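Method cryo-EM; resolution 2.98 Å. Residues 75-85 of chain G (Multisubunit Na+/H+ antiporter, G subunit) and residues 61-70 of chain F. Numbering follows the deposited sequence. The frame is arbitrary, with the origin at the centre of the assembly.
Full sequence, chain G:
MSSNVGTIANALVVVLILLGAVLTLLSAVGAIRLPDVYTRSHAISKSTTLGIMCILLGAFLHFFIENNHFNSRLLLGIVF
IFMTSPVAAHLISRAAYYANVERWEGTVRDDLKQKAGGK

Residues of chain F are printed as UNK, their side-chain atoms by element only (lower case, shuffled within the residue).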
ATOM      1  N   LEU G  75      -8.032 -19.017  -9.790  1.00 70.94           N
ATOM      2  CA  LEU G  75      -8.147 -18.950  -8.337  1.00 75.03           C
ATOM      3  C   LEU G  75      -9.451 -18.290  -7.921  1.00 71.85           C
ATOM      4  O   LEU G  75     -10.112 -18.742  -6.974  1.00 73.16           O
ATOM      5  CB  LEU G  75      -6.964 -18.187  -7.758  1.00 83.59           C
ATOM      6  CG  LEU G  75      -5.595 -18.808  -8.003  1.00 76.39           C
ATOM      7  CD1 LEU G  75      -4.522 -17.910  -7.438  1.00 67.81           C
ATOM      8  CD2 LEU G  75      -5.515 -20.201  -7.406  1.00 64.65           C
ATOM      9  N   LEU G  76      -9.853 -17.243  -8.642  1.00 74.76           N
ATOM     10  CA  LEU G  76     -11.133 -16.624  -8.324  1.00 82.93           C
ATOM     11  C   LEU G  76     -12.295 -17.527  -8.706  1.00 98.17           C
ATOM     12  O   LEU G  76     -13.334 -17.510  -8.034  1.00 99.60           O
ATOM     13  CB  LEU G  76     -11.260 -15.255  -8.990  1.00 85.37           C
ATOM     14  CG  LEU G  76     -10.717 -14.092  -8.146  1.00 97.30           C
ATOM     15  CD1 LEU G  76     -11.354 -14.120  -6.761  1.00108.52           C
ATOM     16  CD2 LEU G  76      -9.195 -14.024  -8.035  1.00100.75           C
ATOM     17  N   GLY G  77     -12.113 -18.368  -9.728  1.00 96.23           N
ATOM     18  CA  GLY G  77     -13.117 -19.371 -10.039  1.00 81.88           C
ATOM     19  C   GLY G  77     -13.257 -20.422  -8.956  1.00 70.06           C
ATOM     20  O   GLY G  77     -14.371 -20.829  -8.623  1.00 72.78           O
ATOM     21  N   ILE G  78     -12.130 -20.871  -8.394  1.00 66.27           N
ATOM     22  CA  ILE G  78     -12.150 -21.848  -7.305  1.00 61.57           C
ATOM     23  C   ILE G  78     -12.861 -21.280  -6.082  1.00 70.77           C
ATOM     24  O   ILE G  78     -13.728 -21.938  -5.485  1.00 79.33           O
ATOM     25  CB  ILE G  78     -10.716 -22.295  -6.968  1.00 59.50           C
ATOM     26  CG1 ILE G  78     -10.137 -23.107  -8.115  1.00 62.14           C
ATOM     27  CG2 ILE G  78     -10.683 -23.123  -5.709  1.00 63.32           C
ATOM     28  CD1 ILE G  78      -8.664 -23.325  -8.011  1.00 57.63           C
ATOM     29  N   VAL G  79     -12.536 -20.032  -5.721  1.00 68.34           N
ATOM     30  CA  VAL G  79     -13.179 -19.391  -4.572  1.00 73.81           C
ATOM     31  C   VAL G  79     -14.671 -19.180  -4.831  1.00 65.58           C
ATOM     32  O   VAL G  79     -15.507 -19.398  -3.941  1.00 64.76           O
ATOM     33  CB  VAL G  79     -12.455 -18.075  -4.231  1.00 89.42           C
ATOM     34  CG1 VAL G  79     -13.173 -17.312  -3.126  1.00 91.56           C
ATOM     35  CG2 VAL G  79     -11.025 -18.359  -3.815  1.00 94.32           C
ATOM     36  N   PHE G  80     -15.034 -18.846  -6.075  1.00 65.15           N
ATOM     37  CA  PHE G  80     -16.438 -18.625  -6.402  1.00 67.32           C
ATOM     38  C   PHE G  80     -17.248 -19.917  -6.345  1.00 66.09           C
ATOM     39  O   PHE G  80     -18.365 -19.924  -5.814  1.00 57.52           O
ATOM     40  CB  PHE G  80     -16.571 -17.989  -7.786  1.00 67.54           C
ATOM     41  CG  PHE G  80     -17.982 -17.650  -8.137  1.00 75.27           C
ATOM     42  CD1 PHE G  80     -18.572 -16.517  -7.617  1.00 71.58           C
ATOM     43  CD2 PHE G  80     -18.742 -18.489  -8.936  1.00 81.49           C
ATOM     44  CE1 PHE G  80     -19.871 -16.211  -7.911  1.00 71.21           C
ATOM     45  CE2 PHE G  80     -20.051 -18.194  -9.213  1.00 81.96           C
ATOM     46  CZ  PHE G  80     -20.616 -17.046  -8.704  1.00 74.91           C
ATOM     47  N   ILE G  81     -16.719 -21.005  -6.914  1.00 67.40           N
ATOM     48  CA  ILE G  81     -17.451 -22.269  -6.931  1.00 65.36           C
ATOM     49  C   ILE G  81     -17.601 -22.817  -5.519  1.00 63.01           C
ATOM     50  O   ILE G  81     -18.682 -23.294  -5.137  1.00 57.52           O
ATOM     51  CB  ILE G  81     -16.764 -23.281  -7.867  1.00 63.92           C
ATOM     52  CG1 ILE G  81     -16.803 -22.801  -9.316  1.00 69.31           C
ATOM     53  CG2 ILE G  81     -17.440 -24.618  -7.789  1.00 65.40           C
ATOM     54  CD1 ILE G  81     -18.191 -22.610  -9.866  1.00 75.86           C
ATOM     55  N   PHE G  82     -16.533 -22.702  -4.710  1.00 63.11           N
ATOM     56  CA  PHE G  82     -16.594 -23.069  -3.297  1.00 59.06           C
ATOM     57  C   PHE G  82     -17.645 -22.261  -2.549  1.00 60.98           C
ATOM     58  O   PHE G  82     -18.337 -22.792  -1.675  1.00 61.48           O
ATOM     59  CB  PHE G  82     -15.223 -22.858  -2.661  1.00 73.08           C
ATOM     60  CG  PHE G  82     -15.147 -23.265  -1.218  1.00 91.50           C
ATOM     61  CD1 PHE G  82     -15.026 -24.596  -0.866  1.00 88.04           C
ATOM     62  CD2 PHE G  82     -15.185 -22.310  -0.211  1.00 96.93           C
ATOM     63  CE1 PHE G  82     -14.944 -24.972   0.458  1.00 83.69           C
ATOM     64  CE2 PHE G  82     -15.111 -22.680   1.115  1.00 92.75           C
ATOM     65  CZ  PHE G  82     -14.989 -24.014   1.449  1.00 86.88           C
ATOM     66  N   MET G  83     -17.791 -20.982  -2.889  1.00 67.98           N
ATOM     67  CA  MET G  83     -18.786 -20.161  -2.210  1.00 76.70           C
ATOM     68  C   MET G  83     -20.206 -20.480  -2.671  1.00 69.67           C
ATOM     69  O   MET G  83     -21.146 -20.381  -1.875  1.00 65.39           O
ATOM     70  CB  MET G  83     -18.465 -18.684  -2.441  1.00 99.32           C
ATOM     71  CG  MET G  83     -19.283 -17.704  -1.622  1.00111.52           C
ATOM     72  SD  MET G  83     -18.983 -17.891   0.142  1.00148.83           S
ATOM     73  CE  MET G  83     -17.311 -17.272   0.274  1.00152.56           C
ATOM     74  N   THR G  84     -20.386 -20.879  -3.932  1.00 75.20           N
ATOM     75  CA  THR G  84     -21.713 -20.833  -4.533  1.00 75.95           C
ATOM     76  C   THR G  84     -22.393 -22.172  -4.791  1.00 72.96           C
ATOM     77  O   THR G  84     -23.621 -22.191  -4.904  1.00 71.44           O
ATOM     78  CB  THR G  84     -21.660 -20.057  -5.854  1.00 63.49           C
ATOM     79  OG1 THR G  84     -20.647 -20.614  -6.698  1.00 62.79           O
ATOM     80  CG2 THR G  84     -21.374 -18.601  -5.584  1.00 56.68           C
ATOM     81  N   SER G  85     -21.665 -23.279  -4.915  1.00 71.29           N
ATOM     82  CA  SER G  85     -22.429 -24.504  -5.182  1.00 68.56           C
ATOM     83  C   SER G  85     -23.183 -25.117  -3.982  1.00 67.22           C
ATOM     84  O   SER G  85     -24.303 -25.618  -4.194  1.00 67.70           O
ATOM     85  CB  SER G  85     -21.535 -25.545  -5.870  1.00 64.84           C
ATOM     86  OG  SER G  85     -20.429 -25.951  -5.100  1.00 68.84           O
TER
ATOM     87  N   UNK F  61     -14.608 -20.246 -17.989  1.00 55.98           N
ATOM     88  CA  UNK F  61     -14.813 -21.094 -16.813  1.00 63.86           C
ATOM     89  C   UNK F  61     -15.486 -20.313 -15.693  1.00 55.08           C
ATOM     90  O   UNK F  61     -16.492 -20.756 -15.113  1.00 61.72           O
ATOM     91  c   UNK F  61     -11.479 -22.909 -17.227  1.00 59.39           C
ATOM     92  c   UNK F  61     -13.630 -22.427 -15.039  1.00 37.94           C
ATOM     93  c   UNK F  61     -13.471 -21.683 -16.352  1.00 60.98           C
ATOM     94  c   UNK F  61     -12.900 -22.578 -17.442  1.00 68.52           C
ATOM     95  N   UNK F  62     -14.954 -19.125 -15.384  1.00 50.20           N
ATOM     96  CA  UNK F  62     -15.595 -18.310 -14.352  1.00 53.14           C
ATOM     97  C   UNK F  62     -16.963 -17.803 -14.800  1.00 57.57           C
ATOM     98  O   UNK F  62     -17.874 -17.648 -13.969  1.00 57.82           O
ATOM     99  c   UNK F  62     -15.530 -17.010 -11.608  1.00 78.43           C
ATOM    100  c   UNK F  62     -14.025 -15.268 -12.486  1.00 82.13           C
ATOM    101  c   UNK F  62     -14.673 -17.160 -13.949  1.00 64.38           C
ATOM    102  c   UNK F  62     -15.138 -16.225 -12.834  1.00 70.23           C
ATOM    103  N   UNK F  63     -17.154 -17.639 -16.114  1.00 56.95           N
ATOM    104  CA  UNK F  63     -18.455 -17.273 -16.654  1.00 54.02           C
ATOM    105  C   UNK F  63     -19.473 -18.391 -16.471  1.00 51.26           C
ATOM    106  O   UNK F  63     -20.625 -18.130 -16.118  1.00 47.96           O
ATOM    107  c   UNK F  63     -19.566 -16.306 -18.738  1.00 54.07           C
ATOM    108  c   UNK F  63     -18.318 -16.925 -18.130  1.00 53.38           C
ATOM    109  c   UNK F  63     -19.474 -16.250 -20.227  1.00 61.12           C
ATOM    110  c   UNK F  63     -19.761 -14.929 -18.163  1.00 53.70           C
ATOM    111  N   UNK F  64     -19.070 -19.638 -16.724  1.00 54.33           N
ATOM    112  CA  UNK F  64     -19.969 -20.777 -16.537  1.00 58.28           C
ATOM    113  C   UNK F  64     -20.352 -20.917 -15.070  1.00 58.37           C
ATOM    114  O   UNK F  64     -21.517 -21.188 -14.745  1.00 56.82           O
ATOM    115  c   UNK F  64     -19.307 -22.023 -18.623  1.00 56.00           C
ATOM    116  c   UNK F  64     -19.323 -22.058 -17.100  1.00 50.74           C
ATOM    117  c   UNK F  64     -18.398 -23.044 -19.218  1.00 42.76           C
ATOM    118  c   UNK F  64     -20.074 -23.276 -16.676  1.00 51.60           C
ATOM    119  N   UNK F  65     -19.402 -20.652 -14.164  1.00 55.63           N
ATOM    120  CA  UNK F  65     -19.725 -20.670 -12.741  1.00 54.86           C
ATOM    121  C   UNK F  65     -20.755 -19.624 -12.339  1.00 60.50           C
ATOM    122  O   UNK F  65     -21.749 -19.935 -11.662  1.00 57.73           O
ATOM    123  N   UNK F  66     -20.555 -18.377 -12.785  1.00 71.21           N
ATOM    124  CA  UNK F  66     -21.481 -17.319 -12.379  1.00 72.62           C
ATOM    125  C   UNK F  66     -22.847 -17.490 -13.053  1.00 64.27           C
ATOM    126  O   UNK F  66     -23.885 -17.265 -12.415  1.00 55.17           O
ATOM    127  c   UNK F  66     -19.554 -15.766 -11.808  1.00 65.73           C
ATOM    128  c   UNK F  66     -20.841 -15.925 -12.604  1.00 74.38           C
ATOM    129  c   UNK F  66     -20.477 -15.670 -14.057  1.00 93.78           C
ATOM    130  c   UNK F  66     -19.686 -14.375 -14.293  1.00115.33           C
ATOM    131  N   UNK F  67     -22.877 -17.977 -14.303  1.00 67.75           N
ATOM    132  CA  UNK F  67     -24.140 -18.247 -14.991  1.00 66.36           C
ATOM    133  C   UNK F  67     -24.916 -19.384 -14.342  1.00 66.46           C
ATOM    134  O   UNK F  67     -26.145 -19.302 -14.216  1.00 61.94           O
ATOM    135  c   UNK F  67     -23.882 -18.566 -16.463  1.00 60.26           C
ATOM    136  c   UNK F  67     -23.073 -16.336 -17.294  1.00 79.10           C
ATOM    137  c   UNK F  67     -23.736 -18.077 -18.865  1.00 66.18           C
ATOM    138  c   UNK F  67     -24.014 -17.471 -17.521  1.00 69.42           C
ATOM    139  N   UNK F  68     -24.218 -20.447 -13.921  1.00 70.22           N
ATOM    140  CA  UNK F  68     -24.881 -21.559 -13.252  1.00 63.46           C
ATOM    141  C   UNK F  68     -25.481 -21.126 -11.922  1.00 53.57           C
ATOM    142  O   UNK F  68     -26.625 -21.490 -11.612  1.00 52.33           O
ATOM    143  c   UNK F  68     -23.900 -22.712 -13.049  1.00 56.29           C
ATOM    144  N   UNK F  69     -24.751 -20.305 -11.154  1.00 53.29           N
ATOM    145  CA  UNK F  69     -25.300 -19.822  -9.887  1.00 56.48           C
ATOM    146  C   UNK F  69     -26.520 -18.926 -10.090  1.00 50.28           C
ATOM    147  O   UNK F  69     -27.525 -19.080  -9.382  1.00 39.93           O
ATOM    148  c   UNK F  69     -25.694 -17.443  -5.423  1.00 63.00           C
ATOM    149  c   UNK F  69     -25.565 -18.806  -5.561  1.00 66.65           C
ATOM    150  c   UNK F  69     -25.350 -16.612  -6.460  1.00 65.07           C
ATOM    151  c   UNK F  69     -24.233 -19.084  -9.083  1.00 65.09           C
ATOM    152  c   UNK F  69     -25.097 -19.335  -6.743  1.00 64.22           C
ATOM    153  c   UNK F  69     -24.748 -18.509  -7.796  1.00 65.69           C
ATOM    154  c   UNK F  69     -24.876 -17.141  -7.637  1.00 64.93           C
ATOM    155  N   UNK F  70     -26.468 -18.015 -11.071  1.00 52.63           N
ATOM    156  CA  UNK F  70     -27.582 -17.089 -11.279  1.00 52.59           C
ATOM    157  C   UNK F  70     -28.820 -17.827 -11.791  1.00 53.49           C
ATOM    158  O   UNK F  70     -29.941 -17.584 -11.319  1.00 42.46           O
ATOM    159  c   UNK F  70     -26.100 -15.087 -11.555  1.00 54.18           C
ATOM    160  c   UNK F  70     -28.330 -15.062 -12.560  1.00 75.07           C
ATOM    161  c   UNK F  70     -27.155 -15.943 -12.217  1.00 61.48           C
TER

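Two helical segments, residues 75-85 of chain G and 61-70 of chain F, run side by side in nearly the same direction, their axes inclined by 18° and 9.5 Å apart at closest approach. Position 61 of chain F carries four carbons, forked at the first, with one arm two carbons long. Its CA-to-CB bond points sideways to chain G and no atom comes into contact. This is the pattern of isoleucine, Ile F61.

Position 62 also has four carbons, but the fork is at the second. Although its CA-to-CB bond points sideways, the end of the side chain comes nearer to chain G: a methyl at the end of one arm of position 62 is 3.7 Å from CA of Gly G77 and 4.1 Å from CB of Phe G80. The fork makes the residue leucine. The backbones are close here, with CA of Gly G77 and CA of Leu F62 5.1 Å apart, and the bare glycine surface receives the leucine methyl, CD1.

At position 63 four carbons again fork at the second, out of reach of chain G, giving Leu F63. Position 64 has four carbons forked at the first, with one two-carbon arm, and its end leads away from the partner; it is Ile F64.

Position 65 has no side-chain atoms at all. Its CA lies 3.8 Å from CD1 of Ile G81, and its carbonyl O lies 3.5 Å from CE2 of Phe G80, near the plane of that ring at its edge. The residue is therefore glycine. A CB on Gly F65 would point toward chain G and stand only 3.0 Å from CD1 of Ile G81, a clash; the isoleucine methyl thus occupies space that the absent side chain leaves free.

Position 66 shows four carbons forked at the first, one arm being two carbons long. The one-carbon arm lies over the face of the Phe G80 ring, and the residue is isoleucine: CG2 of Ile F66 sits 3.8 Å from the Phe G80 ring centroid, 22° off the normal, in a CH-pi contact.

Position 67 has four carbons forked at the second; its CA-to-CB bond points away from chain G and it makes no contact; it is Leu F67. The single carbon of position 68 makes no contact and identifies Ala F68.

At position 69 one carbon leads to a ring of six carbons, with no further atom on the ring. Its CB is 4.2 Å from CZ of Phe G80, while CG2 of Thr G84 lies over the face of its ring, 4.0 Å from the centroid. The residue is phenylalanine, Phe F69. Thr G84 OG1 donates a hydrogen bond to Phe G80 O at 2.5 Å, so the hydroxyl is satisfied within its own helix. Position 70 has three carbons, one carrying two, without contact, and is Val F70.

The contact works by packing alone, with no hydrogen bond between the segments. Phe G80 is a knob among Leu F62, Gly F65, Ile F66 and Phe F69, and the two segments together bury 361 Å².

Chain F 61-70: ILLIGILAFV
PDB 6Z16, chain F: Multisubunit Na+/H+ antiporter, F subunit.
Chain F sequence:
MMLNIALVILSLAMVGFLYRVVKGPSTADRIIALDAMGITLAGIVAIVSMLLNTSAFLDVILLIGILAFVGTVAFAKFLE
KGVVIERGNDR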